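Local coordinates for response regulator receiver protein (Dyadobacter fermentans, PDB 4XLT) that probably relays signals in a two-component pathway by accepting a phosphoryl group on its CheY-like receiver domain, at residues 5-10 with 55-60; 85-90 with 108-113; 91-96 with 113-118. One frame throughout, in Å; residues are numbered along the deposited sequence.

Interaction 1: 5-10 with 55-60; sequences DFIIVD and TVILLD
Val56 is the bump and the ring of Phe6 the flat surface that receives it: CB of Val56 lies 3.8 Å from the centroid of the Phe6 ring, over the face, 15° off the normal and shifted toward the rim, in a CH-pi contact. The two methyls spread toward the rim, CG1 of Val56 reaching CE2 of Phe6 at 3.6 Å while CG2 goes to CZ. A beta-branched residue suits this seat because its forked top spans the ring. CD1 of Leu58 stands at the ring edge, and Leu23 of helix 13-25 also packs on Phe6.

The other face carries Asp5, Ile7, Val9, Thr55, Ile57 and Leu59; helix 38-46 packs on Ile7, Val9 and Ile57. Ile7 turns CG1 back beside its own backbone N (chi1 -61°), and its CD1 meets CG2 of Thr55 at 3.7 Å, two residues before its register partner Ile57. Farther along, CD1 of Leu59 fills the hollow against CB of Val9, also at 3.7 Å. Beneath these fits, five backbone bonds join the two parallel central strands, from Asp5 O to Asp60 N. At the Asp5 end a water donates to OD2 of Asp5 and OG1 of Thr55; OD1 of Asp5 bonds to Ser31, and OG1 of Thr55 to Pro53 O.

Beyond the apolar ladder, the carboxylates of Asp10 and Asp60 stack with planes 13° apart, OD2 of Asp10 being 3.9 Å from OD1 of Asp60. Like charges this close call for a cation, and Lys115 forms salt bridges to both. Asp60 is the predicted phosphorylation site, so this acidic cluster is consistent with the magnesium and phosphoryl pocket of receiver domains.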
ATOM      1  N   ASP A   5     -19.315   1.533   4.267  1.00 29.17           N
ATOM      2  CA  ASP A   5     -19.563   2.908   4.664  1.00 28.47           C
ATOM      3  C   ASP A   5     -19.316   3.819   3.470  1.00 32.17           C
ATOM      4  O   ASP A   5     -18.477   3.523   2.618  1.00 29.44           O
ATOM      5  CB  ASP A   5     -18.670   3.319   5.837  1.00 33.36           C
ATOM      6  CG  ASP A   5     -18.991   2.562   7.112  1.00 37.24           C
ATOM      7  OD1 ASP A   5     -20.078   1.949   7.187  1.00 32.87           O
ATOM      8  OD2 ASP A   5     -18.157   2.591   8.042  1.00 37.15           O
ATOM      9  N   PHE A   6     -20.052   4.921   3.405  1.00 38.23           N
ATOM     10  CA  PHE A   6     -19.853   5.892   2.341  1.00 24.82           C
ATOM     11  C   PHE A   6     -19.529   7.266   2.901  1.00 26.78           C
ATOM     12  O   PHE A   6     -20.196   7.761   3.808  1.00 25.49           O
ATOM     13  CB  PHE A   6     -21.085   5.968   1.441  1.00 26.33           C
ATOM     14  CG  PHE A   6     -21.071   4.978   0.311  1.00 29.95           C
ATOM     15  CD1 PHE A   6     -21.294   3.634   0.549  1.00 34.54           C
ATOM     16  CD2 PHE A   6     -20.839   5.395  -0.991  1.00 25.29           C
ATOM     17  CE1 PHE A   6     -21.290   2.718  -0.489  1.00 37.10           C
ATOM     18  CE2 PHE A   6     -20.830   4.487  -2.035  1.00 25.84           C
ATOM     19  CZ  PHE A   6     -21.055   3.146  -1.784  1.00 37.53           C
ATOM     20  N   ILE A   7     -18.483   7.870   2.353  1.00 24.26           N
ATOM     21  CA  ILE A   7     -18.089   9.216   2.727  1.00 21.09           C
ATOM     22  C   ILE A   7     -18.146  10.115   1.503  1.00 20.29           C
ATOM     23  O   ILE A   7     -17.462   9.869   0.512  1.00 20.76           O
ATOM     24  CB  ILE A   7     -16.674   9.238   3.327  1.00 26.18           C
ATOM     25  CG1 ILE A   7     -16.626   8.381   4.595  1.00 21.96           C
ATOM     26  CG2 ILE A   7     -16.238  10.669   3.618  1.00 19.44           C
ATOM     27  CD1 ILE A   7     -15.247   8.245   5.193  1.00 19.63           C
ATOM     28  N   ILE A   8     -18.979  11.147   1.566  1.00 21.55           N
ATOM     29  CA  ILE A   8     -19.084  12.092   0.464  1.00 21.00           C
ATOM     30  C   ILE A   8     -18.413  13.403   0.846  1.00 20.69           C
ATOM     31  O   ILE A   8     -18.647  13.940   1.929  1.00 21.87           O
ATOM     32  CB  ILE A   8     -20.551  12.355   0.070  1.00 22.82           C
ATOM     33  CG1 ILE A   8     -21.314  11.036  -0.056  1.00 23.88           C
ATOM     34  CG2 ILE A   8     -20.621  13.135  -1.234  1.00 22.44           C
ATOM     35  CD1 ILE A   8     -22.801  11.209  -0.309  1.00 26.14           C
ATOM     36  N   VAL A   9     -17.561  13.901  -0.046  1.00 29.15           N
ATOM     37  CA  VAL A   9     -16.857  15.162   0.160  1.00 19.51           C
ATOM     38  C   VAL A   9     -17.170  16.109  -0.990  1.00 19.91           C
ATOM     39  O   VAL A   9     -16.679  15.923  -2.104  1.00 34.19           O
ATOM     40  CB  VAL A   9     -15.330  14.959   0.260  1.00 22.07           C
ATOM     41  CG1 VAL A   9     -14.647  16.262   0.649  1.00 18.77           C
ATOM     42  CG2 VAL A   9     -15.001  13.862   1.260  1.00 17.70           C
ATOM     43  N   ASP A  10     -17.991  17.119  -0.721  1.00 32.23           N
ATOM     44  CA  ASP A  10     -18.443  18.041  -1.760  1.00 29.22           C
ATOM     45  C   ASP A  10     -18.699  19.431  -1.174  1.00 32.05           C
ATOM     46  O   ASP A  10     -19.357  19.567  -0.142  1.00 25.48           O
ATOM     47  CB  ASP A  10     -19.710  17.499  -2.434  1.00 25.56           C
ATOM     48  CG  ASP A  10     -19.987  18.140  -3.792  1.00 34.77           C
ATOM     49  OD1 ASP A  10     -19.702  19.344  -3.975  1.00 26.55           O
ATOM     50  OD2 ASP A  10     -20.501  17.430  -4.680  1.00 39.40           O
ATOM     51  N   THR A  55     -14.846   1.101   3.067  1.00 25.19           N
ATOM     52  CA  THR A  55     -15.302   2.477   2.947  1.00 12.24           C
ATOM     53  C   THR A  55     -15.116   3.026   1.539  1.00 20.20           C
ATOM     54  O   THR A  55     -14.037   2.932   0.957  1.00 18.13           O
ATOM     55  CB  THR A  55     -14.564   3.388   3.949  1.00 16.59           C
ATOM     56  OG1 THR A  55     -14.840   2.950   5.287  1.00 14.70           O
ATOM     57  CG2 THR A  55     -15.005   4.835   3.789  1.00 12.09           C
ATOM     58  N   VAL A  56     -16.186   3.595   0.996  1.00 22.64           N
ATOM     59  CA  VAL A  56     -16.129   4.275  -0.287  1.00 19.18           C
ATOM     60  C   VAL A  56     -16.138   5.788  -0.069  1.00 13.77           C
ATOM     61  O   VAL A  56     -16.975   6.310   0.663  1.00 16.60           O
ATOM     62  CB  VAL A  56     -17.312   3.871  -1.194  1.00 20.30           C
ATOM     63  CG1 VAL A  56     -17.252   4.617  -2.519  1.00 12.75           C
ATOM     64  CG2 VAL A  56     -17.312   2.371  -1.425  1.00 13.07           C
ATOM     65  N   ILE A  57     -15.199   6.487  -0.698  1.00 14.13           N
ATOM     66  CA  ILE A  57     -15.154   7.940  -0.612  1.00 17.37           C
ATOM     67  C   ILE A  57     -15.450   8.580  -1.964  1.00 20.44           C
ATOM     68  O   ILE A  57     -14.755   8.327  -2.947  1.00 16.12           O
ATOM     69  CB  ILE A  57     -13.789   8.440  -0.109  1.00 19.31           C
ATOM     70  CG1 ILE A  57     -13.493   7.873   1.282  1.00 24.66           C
ATOM     71  CG2 ILE A  57     -13.763   9.962  -0.085  1.00 14.92           C
ATOM     72  CD1 ILE A  57     -12.215   8.403   1.911  1.00 12.56           C
ATOM     73  N   LEU A  58     -16.491   9.405  -2.002  1.00 15.57           N
ATOM     74  CA  LEU A  58     -16.842  10.146  -3.207  1.00 17.19           C
ATOM     75  C   LEU A  58     -16.370  11.587  -3.075  1.00 19.60           C
ATOM     76  O   LEU A  58     -16.892  12.357  -2.270  1.00 21.67           O
ATOM     77  CB  LEU A  58     -18.348  10.093  -3.458  1.00 18.68           C
ATOM     78  CG  LEU A  58     -18.972   8.697  -3.488  1.00 17.31           C
ATOM     79  CD1 LEU A  58     -20.448   8.785  -3.842  1.00 19.61           C
ATOM     80  CD2 LEU A  58     -18.234   7.783  -4.457  1.00 15.72           C
ATOM     81  N   LEU A  59     -15.369  11.940  -3.870  1.00 19.86           N
ATOM     82  CA  LEU A  59     -14.726  13.240  -3.764  1.00 22.70           C
ATOM     83  C   LEU A  59     -15.030  14.108  -4.979  1.00 25.64           C
ATOM     84  O   LEU A  59     -14.816  13.693  -6.117  1.00 24.89           O
ATOM     85  CB  LEU A  59     -13.218  13.060  -3.601  1.00 21.71           C
ATOM     86  CG  LEU A  59     -12.370  14.327  -3.581  1.00 28.63           C
ATOM     87  CD1 LEU A  59     -12.636  15.126  -2.318  1.00 27.36           C
ATOM     88  CD2 LEU A  59     -10.899  13.974  -3.708  1.00 24.75           C
ATOM     89  N   ASP A  60     -15.537  15.314  -4.740  1.00 29.42           N
ATOM     90  CA  ASP A  60     -15.846  16.217  -5.840  1.00 33.05           C
ATOM     91  C   ASP A  60     -14.572  16.816  -6.424  1.00 38.49           C
ATOM     92  O   ASP A  60     -13.633  17.137  -5.698  1.00 44.57           O
ATOM     93  CB  ASP A  60     -16.791  17.330  -5.389  1.00 40.29           C
ATOM     94  CG  ASP A  60     -17.045  18.351  -6.481  1.00 52.25           C
ATOM     95  OD1 ASP A  60     -17.776  18.034  -7.443  1.00 41.88           O
ATOM     96  OD2 ASP A  60     -16.508  19.474  -6.378  1.00 62.65           O
TER
HETATM   97  O   HOH W   1     -15.986   4.113   7.363  1.00 22.26           O

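Interaction 2: 85-90 with 108-113; sequences RIRLFM and HIIQLL
Leu88 and Ile110 begin the hydrogen bonding between the two parallel strands of a beta-alpha-beta unit, strand 86-92, helix 97-105 and strand 109-114, at one border of the CheY-like sheet. Ile110 N donates to Leu88 O at 3.0 Å, and Leu113 N binds Met90 O at 2.6 Å. Between them Met90 N donates to Gln111 O, where a regular parallel ladder would use the carbonyl of Ile110. The near-helical backbone of Ile110 (phi -67°, psi -51°) is consistent with a local bulge that takes up the extra residue.

The apolar contacts lie on two faces. On one, Ile109 CD1 is wedged between CD2 of Leu88 and CE of Met90, a selenomethionine whose flexible chain bends at chi2 and chi3 to bring CE within 3.6 Å of Ile109 CD1. Tyr75 and Phe69 of helix 68-75 cover this side. On the other, Ile110 splits its branches: CG2 meets Phe89 CE2 at 3.6 Å, while CD1 lies against CB and CD of Arg87. The aliphatic stem of Arg87 packs here, while NE bonds to Trp129 O and NH1 to Ile86 O and Ala84 O. Pro79 of a second subunit packs on Ile110.

Polar bridging completes the contact where the strands splay: one water accepts from Leu88 N at 2.7 Å and donates to His108 O.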
ATOM      1  N   ARG A  85      -8.366  -0.013   3.311  1.00 13.64           N
ATOM      2  CA  ARG A  85      -9.764  -0.288   3.633  1.00 17.82           C
ATOM      3  C   ARG A  85     -10.688   0.655   2.874  1.00 27.05           C
ATOM      4  O   ARG A  85     -11.907   0.635   3.060  1.00 21.00           O
ATOM      5  CB  ARG A  85     -10.010  -0.148   5.139  1.00 20.88           C
ATOM      6  CG  ARG A  85      -9.054  -0.940   6.019  1.00 23.88           C
ATOM      7  CD  ARG A  85      -9.672  -2.243   6.502  1.00 34.79           C
ATOM      8  NE  ARG A  85     -10.047  -3.118   5.397  1.00 45.17           N
ATOM      9  CZ  ARG A  85     -11.300  -3.374   5.039  1.00 50.46           C
ATOM     10  NH1 ARG A  85     -11.544  -4.182   4.016  1.00 59.50           N
ATOM     11  NH2 ARG A  85     -12.309  -2.828   5.705  1.00 41.57           N
ATOM     12  N   ILE A  86     -10.094   1.482   2.019  1.00 12.31           N
ATOM     13  CA  ILE A  86     -10.821   2.552   1.352  1.00 11.86           C
ATOM     14  C   ILE A  86     -10.677   2.475  -0.168  1.00 12.96           C
ATOM     15  O   ILE A  86      -9.613   2.132  -0.684  1.00 17.00           O
ATOM     16  CB  ILE A  86     -10.330   3.929   1.847  1.00 11.91           C
ATOM     17  CG1 ILE A  86     -10.566   4.062   3.353  1.00 13.48           C
ATOM     18  CG2 ILE A  86     -11.008   5.064   1.088  1.00 11.94           C
ATOM     19  CD1 ILE A  86      -9.983   5.319   3.962  1.00 19.26           C
ATOM     20  N   ARG A  87     -11.769   2.765  -0.871  1.00 14.47           N
ATOM     21  CA  ARG A  87     -11.742   2.956  -2.316  1.00 10.92           C
ATOM     22  C   ARG A  87     -12.217   4.370  -2.632  1.00 11.18           C
ATOM     23  O   ARG A  87     -13.367   4.719  -2.369  1.00 18.43           O
ATOM     24  CB  ARG A  87     -12.617   1.926  -3.023  1.00 11.79           C
ATOM     25  CG  ARG A  87     -12.272   0.486  -2.692  1.00 22.90           C
ATOM     26  CD  ARG A  87     -10.873   0.105  -3.150  1.00 21.58           C
ATOM     27  NE  ARG A  87     -10.585  -1.293  -2.842  1.00 26.02           N
ATOM     28  CZ  ARG A  87      -9.921  -1.700  -1.766  1.00 25.19           C
ATOM     29  NH1 ARG A  87      -9.454  -0.814  -0.895  1.00 11.68           N
ATOM     30  NH2 ARG A  87      -9.713  -2.995  -1.566  1.00 20.39           N
ATOM     31  N   LEU A  88     -11.324   5.180  -3.192  1.00 18.27           N
ATOM     32  CA  LEU A  88     -11.591   6.597  -3.415  1.00 14.76           C
ATOM     33  C   LEU A  88     -11.958   6.888  -4.873  1.00 19.92           C
ATOM     34  O   LEU A  88     -11.245   6.490  -5.796  1.00 12.72           O
ATOM     35  CB  LEU A  88     -10.372   7.422  -2.991  1.00 11.49           C
ATOM     36  CG  LEU A  88     -10.302   8.909  -3.348  1.00 17.98           C
ATOM     37  CD1 LEU A  88     -11.465   9.667  -2.759  1.00 14.34           C
ATOM     38  CD2 LEU A  88      -8.988   9.504  -2.869  1.00 16.23           C
ATOM     39  N   PHE A  89     -13.078   7.576  -5.073  1.00 26.16           N
ATOM     40  CA  PHE A  89     -13.539   7.917  -6.416  1.00 14.98           C
ATOM     41  C   PHE A  89     -13.723   9.419  -6.575  1.00 20.56           C
ATOM     42  O   PHE A  89     -14.162  10.107  -5.653  1.00 17.72           O
ATOM     43  CB  PHE A  89     -14.852   7.197  -6.737  1.00 15.95           C
ATOM     44  CG  PHE A  89     -14.728   5.704  -6.756  1.00 15.08           C
ATOM     45  CD1 PHE A  89     -14.847   4.971  -5.587  1.00 14.37           C
ATOM     46  CD2 PHE A  89     -14.481   5.031  -7.941  1.00 15.67           C
ATOM     47  CE1 PHE A  89     -14.722   3.592  -5.603  1.00 14.15           C
ATOM     48  CE2 PHE A  89     -14.356   3.656  -7.960  1.00 15.27           C
ATOM     49  CZ  PHE A  89     -14.477   2.937  -6.791  1.00 14.62           C
HETATM   50  N   MSE A  90     -13.383   9.920  -7.756  1.00 25.06           N
HETATM   51  CA  MSE A  90     -13.566  11.327  -8.080  1.00 20.22           C
HETATM   52  C   MSE A  90     -14.906  11.515  -8.792  1.00 22.40           C
HETATM   53  O   MSE A  90     -15.258  10.734  -9.675  1.00 22.57           O
HETATM   54  CB  MSE A  90     -12.407  11.826  -8.949  1.00 20.96           C
HETATM   55  CG  MSE A  90     -12.373  13.330  -9.181  1.00 34.68           C
HETATM   56 SE   MSE A  90     -11.664  14.334  -7.666  1.00 86.77          SE
HETATM   57  CE  MSE A  90      -9.770  13.950  -7.899  1.00 36.98           C
ATOM     58  N   HIS A 108      -4.354   7.237  -5.949  1.00 11.84           N
ATOM     59  CA  HIS A 108      -5.424   7.126  -4.965  1.00 17.22           C
ATOM     60  C   HIS A 108      -6.801   7.260  -5.601  1.00 14.27           C
ATOM     61  O   HIS A 108      -7.791   6.774  -5.054  1.00 11.51           O
ATOM     62  CB  HIS A 108      -5.242   8.173  -3.871  1.00 19.41           C
ATOM     63  CG  HIS A 108      -3.879   8.154  -3.251  1.00 23.90           C
ATOM     64  ND1 HIS A 108      -3.424   7.096  -2.494  1.00 11.55           N
ATOM     65  CD2 HIS A 108      -2.869   9.055  -3.291  1.00 13.98           C
ATOM     66  CE1 HIS A 108      -2.192   7.350  -2.087  1.00 18.09           C
ATOM     67  NE2 HIS A 108      -1.833   8.532  -2.557  1.00 18.51           N
ATOM     68  N   ILE A 109      -6.862   7.916  -6.757  1.00 13.87           N
ATOM     69  CA  ILE A 109      -8.116   8.034  -7.490  1.00 13.02           C
ATOM     70  C   ILE A 109      -8.326   6.824  -8.390  1.00 19.62           C
ATOM     71  O   ILE A 109      -7.660   6.672  -9.415  1.00 13.56           O
ATOM     72  CB  ILE A 109      -8.170   9.308  -8.347  1.00 21.43           C
ATOM     73  CG1 ILE A 109      -7.963  10.550  -7.475  1.00 16.09           C
ATOM     74  CG2 ILE A 109      -9.498   9.380  -9.090  1.00 23.01           C
ATOM     75  CD1 ILE A 109      -9.023  10.725  -6.412  1.00 36.12           C
ATOM     76  N   ILE A 110      -9.254   5.961  -7.998  1.00 14.08           N
ATOM     77  CA  ILE A 110      -9.537   4.753  -8.754  1.00 12.44           C
ATOM     78  C   ILE A 110     -10.147   5.076 -10.111  1.00 17.69           C
ATOM     79  O   ILE A 110      -9.684   4.589 -11.143  1.00 17.74           O
ATOM     80  CB  ILE A 110     -10.480   3.825  -7.983  1.00 12.06           C
ATOM     81  CG1 ILE A 110      -9.756   3.256  -6.764  1.00 10.79           C
ATOM     82  CG2 ILE A 110     -10.991   2.705  -8.886  1.00 13.27           C
ATOM     83  CD1 ILE A 110     -10.562   2.257  -5.991  1.00 25.43           C
ATOM     84  N   GLN A 111     -11.184   5.903 -10.103  1.00 15.16           N
ATOM     85  CA  GLN A 111     -11.890   6.235 -11.327  1.00 17.39           C
ATOM     86  C   GLN A 111     -12.668   7.535 -11.178  1.00 29.15           C
ATOM     87  O   GLN A 111     -13.176   7.850 -10.101  1.00 17.88           O
ATOM     88  CB  GLN A 111     -12.832   5.095 -11.720  1.00 18.26           C
ATOM     89  CG  GLN A 111     -13.514   5.285 -13.060  1.00 30.22           C
ATOM     90  CD  GLN A 111     -14.301   4.065 -13.489  1.00 31.68           C
ATOM     91  OE1 GLN A 111     -13.959   2.937 -13.135  1.00 35.68           O
ATOM     92  NE2 GLN A 111     -15.363   4.287 -14.251  1.00 34.39           N
ATOM     93  N   LEU A 112     -12.748   8.291 -12.266  1.00 30.67           N
ATOM     94  CA  LEU A 112     -13.541   9.507 -12.297  1.00 29.42           C
ATOM     95  C   LEU A 112     -14.972   9.192 -12.721  1.00 30.99           C
ATOM     96  O   LEU A 112     -15.205   8.680 -13.814  1.00 41.40           O
ATOM     97  CB  LEU A 112     -12.906  10.527 -13.242  1.00 30.68           C
ATOM     98  CG  LEU A 112     -13.703  11.792 -13.552  1.00 38.17           C
ATOM     99  CD1 LEU A 112     -14.113  12.507 -12.274  1.00 31.55           C
ATOM    100  CD2 LEU A 112     -12.882  12.708 -14.444  1.00 48.57           C
ATOM    101  N   LEU A 113     -15.925   9.492 -11.845  1.00 31.45           N
ATOM    102  CA  LEU A 113     -17.336   9.244 -12.125  1.00 31.55           C
ATOM    103  C   LEU A 113     -18.069  10.543 -12.451  1.00 37.56           C
ATOM    104  O   LEU A 113     -17.784  11.585 -11.864  1.00 44.02           O
ATOM    105  CB  LEU A 113     -17.996   8.549 -10.936  1.00 25.30           C
ATOM    106  CG  LEU A 113     -17.248   7.304 -10.461  1.00 39.56           C
ATOM    107  CD1 LEU A 113     -17.863   6.737  -9.189  1.00 21.76           C
ATOM    108  CD2 LEU A 113     -17.217   6.258 -11.566  1.00 33.51           C
TER
HETATM  109  O   HOH W   2      -8.688   4.555  -3.630  1.00 14.12           O

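Interaction 3: 91-96 with 113-118; sequences ISSTVD and LPKPLE
Lys115 NZ is gripped by three carboxylates, those of Asp10, Asp15 and Asp60, and the chain that carries it there runs past Ile91 and Ser93. That chain is fully extended beyond CG, so the ammonium group stands at full reach from the backbone. Along the way CD of Lys115 passes Ser93 OG at 3.3 Å, and CE rests against CD1 of Ile91 at 3.9 Å. A lysine fits because its long stem passes the Ser92 carbonyl and Ser93 OG, and its CE meets Ile91, before the charge reaches the acidic pocket.

The backbone fixes where this chain starts: Lys115 N donates to Ser92 O at 2.7 Å, from well above the carbonyl plane. Ser92 N in turn binds Leu113 O at 3.1 Å, the last rungs between strands 86-92 and 109-114. Beside them CG2 of Ile91 packs on CB of Leu113 at 4.0 Å, and Ile91 CG1 sits between its backbone N and carbonyl carbon (chi1 57°), on the way to the lysine. The peptide between Lys115 and Pro116 is cis, as in other receiver domains.

An alanine in place of Lys115 would probably leave the three carboxylates without their shared cation and take from CD1 of Ile91 its contact with the lysine's CE. Ser92 OG bonds to Gln62, and a small hydroxyl residue at this strand end is consistent with the switch serine or threonine of the family. The contact thus implies a lysine oriented by the backbone and restrained by salt bridges to three carboxylates beside the predicted phosphorylation site.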
ATOM      1  N   ILE A  91     -15.663  12.532  -8.400  1.00 24.50           N
ATOM      2  CA  ILE A  91     -16.934  12.813  -9.062  1.00 27.15           C
ATOM      3  C   ILE A  91     -16.984  14.254  -9.555  1.00 39.84           C
ATOM      4  O   ILE A  91     -16.442  15.157  -8.917  1.00 39.54           O
ATOM      5  CB  ILE A  91     -18.143  12.551  -8.136  1.00 34.84           C
ATOM      6  CG1 ILE A  91     -18.032  13.380  -6.853  1.00 27.79           C
ATOM      7  CG2 ILE A  91     -18.263  11.064  -7.816  1.00 25.10           C
ATOM      8  CD1 ILE A  91     -19.236  13.269  -5.943  1.00 31.99           C
ATOM      9  N   SER A  92     -17.630  14.461 -10.697  1.00 44.73           N
ATOM     10  CA  SER A  92     -17.714  15.792 -11.288  1.00 57.01           C
ATOM     11  C   SER A  92     -18.820  15.890 -12.333  1.00 63.81           C
ATOM     12  O   SER A  92     -19.171  14.898 -12.976  1.00 54.27           O
ATOM     13  CB  SER A  92     -16.376  16.179 -11.917  1.00 55.35           C
ATOM     14  OG  SER A  92     -16.421  17.496 -12.436  1.00 63.18           O
ATOM     15  N   SER A  93     -19.361  17.094 -12.496  1.00 73.62           N
ATOM     16  CA  SER A  93     -20.373  17.356 -13.513  1.00 87.00           C
ATOM     17  C   SER A  93     -19.722  17.594 -14.871  1.00 90.87           C
ATOM     18  O   SER A  93     -20.251  17.186 -15.905  1.00 91.02           O
ATOM     19  CB  SER A  93     -21.231  18.560 -13.121  1.00 94.31           C
ATOM     20  OG  SER A  93     -21.927  18.317 -11.911  1.00 96.56           O
ATOM     21  N   THR A  94     -18.571  18.261 -14.859  1.00 93.74           N
ATOM     22  CA  THR A  94     -17.807  18.506 -16.077  1.00 96.37           C
ATOM     23  C   THR A  94     -16.664  17.503 -16.191  1.00 87.43           C
ATOM     24  O   THR A  94     -15.962  17.238 -15.215  1.00 83.99           O
ATOM     25  CB  THR A  94     -17.235  19.936 -16.113  1.00101.43           C
ATOM     26  OG1 THR A  94     -16.242  20.084 -15.090  1.00102.08           O
ATOM     27  CG2 THR A  94     -18.338  20.961 -15.898  1.00100.87           C
ATOM     28  N   VAL A  95     -16.475  16.949 -17.384  1.00 89.21           N
ATOM     29  CA  VAL A  95     -15.449  15.932 -17.590  1.00 87.38           C
ATOM     30  C   VAL A  95     -14.712  16.100 -18.917  1.00 93.64           C
ATOM     31  O   VAL A  95     -15.088  15.505 -19.929  1.00 88.65           O
ATOM     32  CB  VAL A  95     -16.049  14.512 -17.534  1.00 82.16           C
ATOM     33  N   ASP A  96     -13.661  16.916 -18.902  1.00 97.18           N
ATOM     34  CA  ASP A  96     -12.782  17.064 -20.058  1.00100.30           C
ATOM     35  C   ASP A  96     -11.679  16.016 -19.992  1.00 96.89           C
ATOM     36  O   ASP A  96     -11.334  15.541 -18.909  1.00 93.64           O
ATOM     37  CB  ASP A  96     -12.184  18.471 -20.113  1.00102.58           C
ATOM     38  N   LEU A 113     -15.925   9.492 -11.845  1.00 31.45           N
ATOM     39  CA  LEU A 113     -17.336   9.244 -12.125  1.00 31.55           C
ATOM     40  C   LEU A 113     -18.069  10.543 -12.451  1.00 37.56           C
ATOM     41  O   LEU A 113     -17.784  11.585 -11.864  1.00 44.02           O
ATOM     42  CB  LEU A 113     -17.996   8.549 -10.936  1.00 25.30           C
ATOM     43  CG  LEU A 113     -17.248   7.304 -10.461  1.00 39.56           C
ATOM     44  CD1 LEU A 113     -17.863   6.737  -9.189  1.00 21.76           C
ATOM     45  CD2 LEU A 113     -17.217   6.258 -11.566  1.00 33.51           C
ATOM     46  N   PRO A 114     -19.014  10.485 -13.398  1.00 41.56           N
ATOM     47  CA  PRO A 114     -19.766  11.683 -13.786  1.00 46.71           C
ATOM     48  C   PRO A 114     -20.907  12.010 -12.823  1.00 50.96           C
ATOM     49  O   PRO A 114     -21.410  11.120 -12.136  1.00 45.49           O
ATOM     50  CB  PRO A 114     -20.310  11.313 -15.167  1.00 50.69           C
ATOM     51  CG  PRO A 114     -20.487   9.833 -15.098  1.00 53.94           C
ATOM     52  CD  PRO A 114     -19.376   9.314 -14.217  1.00 46.66           C
ATOM     53  N   LYS A 115     -21.293  13.282 -12.773  1.00 53.82           N
ATOM     54  CA  LYS A 115     -22.481  13.709 -12.038  1.00 52.70           C
ATOM     55  C   LYS A 115     -23.666  13.849 -12.989  1.00 54.94           C
ATOM     56  O   LYS A 115     -23.512  14.356 -14.100  1.00 60.17           O
ATOM     57  CB  LYS A 115     -22.238  15.034 -11.317  1.00 53.14           C
ATOM     58  CG  LYS A 115     -21.451  14.929 -10.024  1.00 51.45           C
ATOM     59  CD  LYS A 115     -21.433  16.277  -9.320  1.00 57.02           C
ATOM     60  CE  LYS A 115     -20.760  16.205  -7.962  1.00 47.64           C
ATOM     61  NZ  LYS A 115     -20.848  17.518  -7.263  1.00 41.81           N
ATOM     62  N   PRO A 116     -24.858  13.405 -12.557  1.00 57.86           N
ATOM     63  CA  PRO A 116     -25.114  12.786 -11.252  1.00 52.98           C
ATOM     64  C   PRO A 116     -24.641  11.337 -11.198  1.00 48.68           C
ATOM     65  O   PRO A 116     -24.420  10.722 -12.240  1.00 53.00           O
ATOM     66  CB  PRO A 116     -26.635  12.867 -11.126  1.00 60.41           C
ATOM     67  CG  PRO A 116     -27.114  12.781 -12.535  1.00 69.01           C
ATOM     68  CD  PRO A 116     -26.088  13.516 -13.362  1.00 68.87           C
ATOM     69  N   LEU A 117     -24.487  10.807  -9.992  1.00 46.01           N
ATOM     70  CA  LEU A 117     -23.974   9.457  -9.805  1.00 44.00           C
ATOM     71  C   LEU A 117     -24.931   8.390 -10.334  1.00 48.35           C
ATOM     72  O   LEU A 117     -26.115   8.383  -9.996  1.00 51.36           O
ATOM     73  CB  LEU A 117     -23.694   9.210  -8.325  1.00 39.87           C
ATOM     74  CG  LEU A 117     -22.867   7.976  -7.984  1.00 44.83           C
ATOM     75  CD1 LEU A 117     -21.492   8.091  -8.615  1.00 50.31           C
ATOM     76  CD2 LEU A 117     -22.761   7.822  -6.479  1.00 45.30           C
ATOM     77  N   GLU A 118     -24.413   7.493 -11.168  1.00 46.35           N
ATOM     78  CA  GLU A 118     -25.199   6.358 -11.643  1.00 59.90           C
ATOM     79  C   GLU A 118     -25.047   5.183 -10.686  1.00 52.81           C
ATOM     80  O   GLU A 118     -24.023   4.499 -10.687  1.00 48.54           O
ATOM     81  CB  GLU A 118     -24.785   5.945 -13.058  1.00 73.66           C
ATOM     82  CG  GLU A 118     -25.255   6.883 -14.162  1.00 85.83           C
ATOM     83  CD  GLU A 118     -24.343   8.080 -14.347  1.00 94.79           C
ATOM     84  OE1 GLU A 118     -23.198   8.042 -13.847  1.00 98.69           O
ATOM     85  OE2 GLU A 118     -24.771   9.059 -14.995  1.00 97.49           O
TER

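All three contacts belong to one parallel sheet. Interaction 1 lies in its centre, almost wholly buried between helices, with a regular ladder and tight apolar fits. Interaction 2 joins the next strand to the border strand; it is also buried, yet its ladder is irregular, a water enters, and a second subunit touches it. Interaction 3 holds the same two strands as interaction 2 and shares Leu113, but lies at their C-terminal ends, partly exposed, with few apolar contacts. Strands 54-60 and 86-92 connect interactions 1 and 2 by backbone bonds, whereas interactions 1 and 3 also meet through charge: Lys115 reaches Asp10 and Asp60, so packing gives way to electrostatics toward the pocket.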